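Local coordinates for protein ethylbenzene dehydrogenase alpha-subunit (Aromatoleum aromaticum, PDB 2IVF) that is the alpha-subunit of a molybdopterin oxidoreductase-family enzyme and holds a molybdenum atom, the dinucleotides MGD and MD1 and an iron/sulfur cluster, at residues V278-I281 and F285-T288; A292-P297 and R429-K434. All coordinates share one frame; numbering follows the deposited sequence.

Contact 1 of 2, residues V278-I281 and F285-T288; sequences VVVI and FNPT. With MGD (2-amino-5,6-dimercapto-7-methyl-3,7,8a,9-tetrahydro-8-oxa-1,3,9,10-tetraaza-anthracen-4-one guanosine dinucleotide), chain M.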
loop_
_atom_site.group_PDB
_atom_site.type_symbol
_atom_site.label_atom_id
_atom_site.label_comp_id
_atom_site.label_asym_id
_atom_site.label_seq_id
_atom_site.Cartn_x
_atom_site.Cartn_y
_atom_site.Cartn_z
ATOM N N VAL A 278 -16.251 -13.224 9.921
ATOM C CA VAL A 278 -14.919 -13.011 9.338
ATOM C C VAL A 278 -13.863 -13.389 10.336
ATOM O O VAL A 278 -13.812 -12.870 11.462
ATOM C CB VAL A 278 -14.737 -11.557 8.867
ATOM C CG1 VAL A 278 -13.287 -11.301 8.421
ATOM C CG2 VAL A 278 -15.823 -11.203 7.749
ATOM N N VAL A 279 -13.006 -14.286 9.884
ATOM C CA VAL A 279 -11.942 -14.827 10.664
ATOM C C VAL A 279 -10.594 -14.510 10.004
ATOM O O VAL A 279 -10.405 -14.756 8.810
ATOM C CB VAL A 279 -12.046 -16.318 10.812
ATOM C CG1 VAL A 279 -10.904 -16.809 11.727
ATOM C CG2 VAL A 279 -13.497 -16.682 11.300
ATOM N N VAL A 280 -9.666 -13.967 10.787
ATOM C CA VAL A 280 -8.297 -13.730 10.306
ATOM C C VAL A 280 -7.436 -14.700 11.039
ATOM O O VAL A 280 -7.401 -14.672 12.270
ATOM C CB VAL A 280 -7.816 -12.262 10.523
ATOM C CG1 VAL A 280 -6.332 -12.105 10.273
ATOM C CG2 VAL A 280 -8.619 -11.271 9.620
ATOM N N ILE A 281 -6.804 -15.601 10.283
ATOM C CA ILE A 281 -5.833 -16.535 10.837
ATOM C C ILE A 281 -4.461 -15.924 10.536
ATOM O O ILE A 281 -4.033 -15.836 9.372
ATOM C CB ILE A 281 -5.933 -17.944 10.222
ATOM C CG1 ILE A 281 -7.345 -18.478 10.312
ATOM C CG2 ILE A 281 -4.927 -18.885 10.927
ATOM C CD1 ILE A 281 -7.539 -19.811 9.582
ATOM N N PHE A 285 -2.030 -10.012 15.350
ATOM C CA PHE A 285 -3.352 -9.384 15.163
ATOM C C PHE A 285 -3.149 -8.388 14.048
ATOM O O PHE A 285 -2.903 -7.226 14.296
ATOM C CB PHE A 285 -3.773 -8.697 16.470
ATOM C CG PHE A 285 -5.194 -8.193 16.504
ATOM C CD1 PHE A 285 -6.270 -9.069 16.389
ATOM C CD2 PHE A 285 -5.448 -6.858 16.721
ATOM C CE1 PHE A 285 -7.579 -8.595 16.468
ATOM C CE2 PHE A 285 -6.760 -6.393 16.813
ATOM C CZ PHE A 285 -7.805 -7.253 16.698
ATOM N N ASN A 286 -3.247 -8.860 12.798
ATOM C CA ASN A 286 -2.674 -8.161 11.655
ATOM C C ASN A 286 -3.569 -7.014 11.143
ATOM O O ASN A 286 -4.662 -6.777 11.690
ATOM C CB ASN A 286 -2.237 -9.208 10.586
ATOM C CG ASN A 286 -3.319 -9.556 9.580
ATOM O OD1 ASN A 286 -4.458 -9.134 9.695
ATOM N ND2 ASN A 286 -2.952 -10.380 8.578
ATOM N N PRO A 287 -3.056 -6.221 10.221
ATOM C CA PRO A 287 -3.775 -5.022 9.755
ATOM C C PRO A 287 -5.157 -5.236 9.158
ATOM O O PRO A 287 -5.873 -4.260 8.985
ATOM C CB PRO A 287 -2.806 -4.392 8.743
ATOM C CG PRO A 287 -1.469 -4.817 9.243
ATOM C CD PRO A 287 -1.703 -6.277 9.657
ATOM N N THR A 288 -5.530 -6.489 8.878
ATOM C CA THR A 288 -6.850 -6.814 8.308
ATOM C C THR A 288 -7.882 -7.059 9.422
ATOM O O THR A 288 -9.086 -7.141 9.179
ATOM C CB THR A 288 -6.679 -7.977 7.330
ATOM O OG1 THR A 288 -5.737 -7.584 6.301
ATOM C CG2 THR A 288 -7.979 -8.376 6.642
HETATM P PB MGD M . 1.206 -11.348 2.502
HETATM O O1B MGD M . 1.315 -9.869 2.376
HETATM O O2B MGD M . 2.496 -12.085 2.497
HETATM O O3B MGD M . 0.279 -12.063 1.445
HETATM O O3A MGD M . -0.355 -10.386 -0.364
HETATM P PA MGD M . -0.979 -11.516 0.573
HETATM O O1A MGD M . -2.001 -10.841 1.380
HETATM O O2A MGD M . -1.378 -12.661 -0.224
HETATM O "O5'" MGD M . 0.433 -11.721 3.863
HETATM C "C5'" MGD M . 0.892 -11.161 5.102
HETATM C "C4'" MGD M . 0.234 -11.883 6.276
HETATM O "O4'" MGD M . 0.720 -13.216 6.360
HETATM C "C3'" MGD M . 0.839 -11.204 7.482
HETATM O "O3'" MGD M . -0.047 -10.156 7.857
HETATM C "C2'" MGD M . 0.882 -12.332 8.520
HETATM O "O2'" MGD M . -0.034 -12.042 9.592
HETATM C "C1'" MGD M . 0.448 -13.574 7.724
HETATM N N9 MGD M . 1.300 -14.723 8.113
HETATM C C8 MGD M . 2.639 -14.810 8.104
HETATM N N7 MGD M . 3.036 -16.031 8.482
HETATM C C5 MGD M . 1.902 -16.736 8.722
HETATM C C6 MGD M . 1.597 -18.017 9.162
HETATM O O6 MGD M . 2.430 -18.878 9.471
HETATM N N1 MGD M . 0.246 -18.357 9.271
HETATM C C2 MGD M . -0.823 -17.489 8.998
HETATM N N2 MGD M . -2.123 -17.915 9.155
HETATM N N3 MGD M . -0.505 -16.265 8.553
HETATM C C4 MGD M . 0.805 -15.889 8.444
HETATM C C10 MGD M . 0.666 -10.668 -1.251
HETATM C C11 MGD M . 0.311 -10.072 -2.591
HETATM O O11 MGD M . 0.120 -8.728 -2.413
HETATM C C12 MGD M . 1.319 -10.366 -3.712
HETATM S S12 MGD M . 2.198 -11.886 -3.796
HETATM C C13 MGD M . 1.540 -9.422 -4.684
HETATM S S13 MGD M . 2.655 -9.768 -5.961
HETATM C C14 MGD M . 0.850 -8.103 -4.634
HETATM N N15 MGD M . 1.829 -7.134 -4.062
HETATM C C16 MGD M . 1.403 -6.006 -3.335
HETATM C C17 MGD M . 2.258 -5.018 -2.918
HETATM O O17 MGD M . 3.489 -5.080 -3.146
HETATM N N18 MGD M . 1.715 -3.938 -2.192
HETATM C C19 MGD M . 0.389 -3.827 -1.911
HETATM N N19 MGD M . -0.022 -2.754 -1.206
HETATM N N20 MGD M . -0.409 -4.831 -2.304
HETATM C C21 MGD M . 0.056 -5.869 -3.017
HETATM N N22 MGD M . -0.801 -6.888 -3.422
HETATM C C23 MGD M . -0.357 -8.229 -3.664
#
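Val280, on strand 278-281 of a parallel sheet, faces Asn286 and Thr288 in the loop that follows the strand, and the backbones come closest at Val280 and Thr288, whose CA atoms are 7.3 Å apart. Past the C-terminal end of this strand the loop forms an Asx turn in the dinucleotide pocket of this molybdopterin oxidoreductase. OD1 of Asn286 accepts from N of Thr288 at 3.0 Å, the donor lying well above the carbonyl plane. Asparagine suits the place because its other amide atom remains available to the ligand: ND2 donates to O3' of the MGD ribose, 3.0 Å away, and weakly to the carbonyl of Ser255. The amide is thus held from both ends. Val280, a compact beta-branched residue, lies against the turn with CG1 3.6 Å from Asn286 OD1, while its CG2 meets CG2 of Thr288 at 4.2 Å, one methyl set against the amide oxygen and the other against the threonine methyl. The threonine hydroxyl is hydrogen-bonded to Asn256 and Ser258. At the strand end, Ile281 uses its backbone: the carbonyl O accepts from the guanine amino group N2 of MGD at 2.8 Å.

Contact 2 of 2, residues A292-P297 and R429-K434; sequences ADLHVP and RELGRK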
loop_
_atom_site.group_PDB
_atom_site.type_symbol
_atom_site.label_atom_id
_atom_site.label_comp_id
_atom_site.label_asym_id
_atom_site.label_seq_id
_atom_site.Cartn_x
_atom_site.Cartn_y
_atom_site.Cartn_z
ATOM N N ALA A 292 -12.428 -8.123 11.141
ATOM C CA ALA A 292 -12.594 -9.488 11.616
ATOM C C ALA A 292 -13.425 -9.595 12.888
ATOM O O ALA A 292 -13.308 -8.781 13.815
ATOM C CB ALA A 292 -11.231 -10.137 11.830
ATOM N N ASP A 293 -14.259 -10.625 12.926
ATOM C CA ASP A 293 -14.931 -11.059 14.149
ATOM C C ASP A 293 -14.003 -11.829 15.088
ATOM O O ASP A 293 -14.164 -11.803 16.309
ATOM C CB ASP A 293 -16.156 -11.895 13.804
ATOM C CG ASP A 293 -17.180 -11.117 13.032
ATOM O OD1 ASP A 293 -17.667 -10.080 13.552
ATOM O OD2 ASP A 293 -17.470 -11.529 11.900
ATOM N N LEU A 294 -13.046 -12.535 14.505
ATOM C CA LEU A 294 -12.189 -13.435 15.210
ATOM C C LEU A 294 -10.826 -13.333 14.641
ATOM O O LEU A 294 -10.645 -13.262 13.426
ATOM C CB LEU A 294 -12.659 -14.886 14.992
ATOM C CG LEU A 294 -13.932 -15.322 15.755
ATOM C CD1 LEU A 294 -14.373 -16.699 15.273
ATOM C CD2 LEU A 294 -13.612 -15.366 17.232
ATOM N N HIS A 295 -9.879 -13.322 15.534
ATOM C CA HIS A 295 -8.490 -13.584 15.230
ATOM C C HIS A 295 -8.107 -14.949 15.746
ATOM O O HIS A 295 -8.244 -15.260 16.966
ATOM C CB HIS A 295 -7.635 -12.510 15.917
ATOM C CG HIS A 295 -6.185 -12.722 15.758
ATOM N ND1 HIS A 295 -5.302 -12.444 16.771
ATOM C CD2 HIS A 295 -5.452 -13.264 14.744
ATOM C CE1 HIS A 295 -4.076 -12.739 16.364
ATOM N NE2 HIS A 295 -4.140 -13.208 15.129
ATOM N N VAL A 296 -7.542 -15.754 14.851
ATOM C CA VAL A 296 -7.022 -17.054 15.218
ATOM C C VAL A 296 -5.497 -16.894 15.267
ATOM O O VAL A 296 -4.860 -16.775 14.227
ATOM C CB VAL A 296 -7.476 -18.139 14.206
ATOM C CG1 VAL A 296 -6.767 -19.478 14.479
ATOM C CG2 VAL A 296 -9.048 -18.300 14.169
ATOM N N PRO A 297 -4.916 -16.825 16.493
ATOM C CA PRO A 297 -3.544 -16.408 16.682
ATOM C C PRO A 297 -2.584 -17.566 16.562
ATOM O O PRO A 297 -1.882 -17.970 17.511
ATOM C CB PRO A 297 -3.563 -15.800 18.079
ATOM C CG PRO A 297 -4.570 -16.587 18.794
ATOM C CD PRO A 297 -5.600 -17.033 17.789
ATOM N N ARG A 429 -12.755 -25.690 18.542
ATOM C CA ARG A 429 -14.036 -26.403 18.549
ATOM C C ARG A 429 -15.137 -25.558 17.919
ATOM O O ARG A 429 -15.912 -26.069 17.100
ATOM C CB ARG A 429 -14.413 -26.855 19.954
ATOM C CG ARG A 429 -15.350 -28.067 19.954
ATOM C CD ARG A 429 -15.368 -28.800 21.255
ATOM N NE ARG A 429 -14.328 -29.806 21.421
ATOM C CZ ARG A 429 -13.555 -29.921 22.506
ATOM N NH1 ARG A 429 -13.639 -29.065 23.535
ATOM N NH2 ARG A 429 -12.665 -30.901 22.554
ATOM N N GLU A 430 -15.200 -24.266 18.265
ATOM C CA GLU A 430 -16.187 -23.378 17.651
ATOM C C GLU A 430 -16.091 -23.305 16.128
ATOM O O GLU A 430 -17.097 -23.403 15.429
ATOM C CB GLU A 430 -16.060 -21.958 18.181
ATOM C CG GLU A 430 -17.121 -21.009 17.626
ATOM C CD GLU A 430 -16.981 -19.604 18.216
ATOM O OE1 GLU A 430 -16.627 -19.519 19.412
ATOM O OE2 GLU A 430 -17.205 -18.647 17.462
ATOM N N LEU A 431 -14.880 -23.102 15.625
ATOM C CA LEU A 431 -14.671 -23.017 14.208
ATOM C C LEU A 431 -14.807 -24.358 13.479
ATOM O O LEU A 431 -15.235 -24.379 12.311
ATOM C CB LEU A 431 -13.348 -22.322 13.885
ATOM C CG LEU A 431 -13.350 -20.820 14.228
ATOM C CD1 LEU A 431 -11.930 -20.144 14.141
ATOM C CD2 LEU A 431 -14.393 -20.027 13.367
ATOM N N GLY A 432 -14.450 -25.457 14.140
ATOM C CA GLY A 432 -14.735 -26.800 13.610
ATOM C C GLY A 432 -16.197 -26.955 13.280
ATOM O O GLY A 432 -16.579 -27.400 12.185
ATOM N N ARG A 433 -17.031 -26.565 14.239
ATOM C CA ARG A 433 -18.452 -26.727 14.120
ATOM C C ARG A 433 -19.017 -25.777 13.076
ATOM O O ARG A 433 -19.931 -26.150 12.322
ATOM C CB ARG A 433 -19.133 -26.539 15.489
ATOM C CG ARG A 433 -18.720 -27.621 16.468
ATOM C CD ARG A 433 -19.158 -27.321 17.866
ATOM N NE ARG A 433 -18.988 -28.482 18.735
ATOM C CZ ARG A 433 -19.275 -28.481 20.031
ATOM N NH1 ARG A 433 -19.692 -27.362 20.634
ATOM N NH2 ARG A 433 -19.088 -29.594 20.734
ATOM N N LYS A 434 -18.472 -24.565 13.003
ATOM C CA LYS A 434 -18.976 -23.585 12.078
ATOM C C LYS A 434 -18.634 -23.903 10.651
ATOM O O LYS A 434 -19.459 -23.718 9.779
ATOM C CB LYS A 434 -18.478 -22.190 12.419
ATOM C CG LYS A 434 -19.163 -21.658 13.649
ATOM C CD LYS A 434 -18.729 -20.291 14.063
ATOM C CE LYS A 434 -19.674 -19.712 15.137
ATOM N NZ LYS A 434 -19.167 -18.416 15.627
#
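Helix packing on the outermost strand, within this chain, of a parallel alpha/beta sheet brings Leu431 of helix 429-434 against Leu294 and Val296 of strand 294-296. The segment axes approach to 11.8 Å at an angle of 110°, so the helix runs across the strand. Leu294 and Val296, alternate residues of the strand, both present their side chains to the helix, and Leu431 reaches them tip to tip with its two methyls. CD2 touches Leu294 CD1 at 3.8 Å, and CD1 meets Val296 CG2 at 3.4 Å, which is tight for two carbons. With Val296 CG1 anti to the backbone N (chi1 172°), CG2 lies anti to the carbonyl carbon and is the methyl that meets the leucine. Forked leucine thus serves two neighbours at once, and Phe306 of helix 303-316 packs on both Val296 and Leu431. At the margin, Glu430 OE2 comes within 4.1 Å of Leu294 CD1 and forms a salt bridge to Lys434 NZ, 2.7 Å away, one helical turn on. The carboxylate is also paired with Arg279 of the beta-subunit, and the lysine with Glu277. The join therefore rests on apolar methyls, bordered by charges that probably help fix the acid and that continue into the beta-subunit.

How the contacts relate
Contacts 1 and 2 share one parallel sheet, with centres 11 Å apart: strand 277-281 and strand 294-296, the outermost within this chain, are neighbours in it, and follow one another in the chain with the Asx-turn loop between them. Probable hydrogen bonds tie them together, from Asp293 N to Val278 O at 2.7 Å and from Val296 N to Val280 O at 2.8 Å. On one face of the sheet, Val279 CG1 packs against Val296 CG2 at 3.4 Å, continuing the apolar layer toward the helix of contact 2. Val280 faces the loop instead. Contact 1 binds MGD directly, whereas the Val296 side chain of contact 2 lies about 7 Å from it.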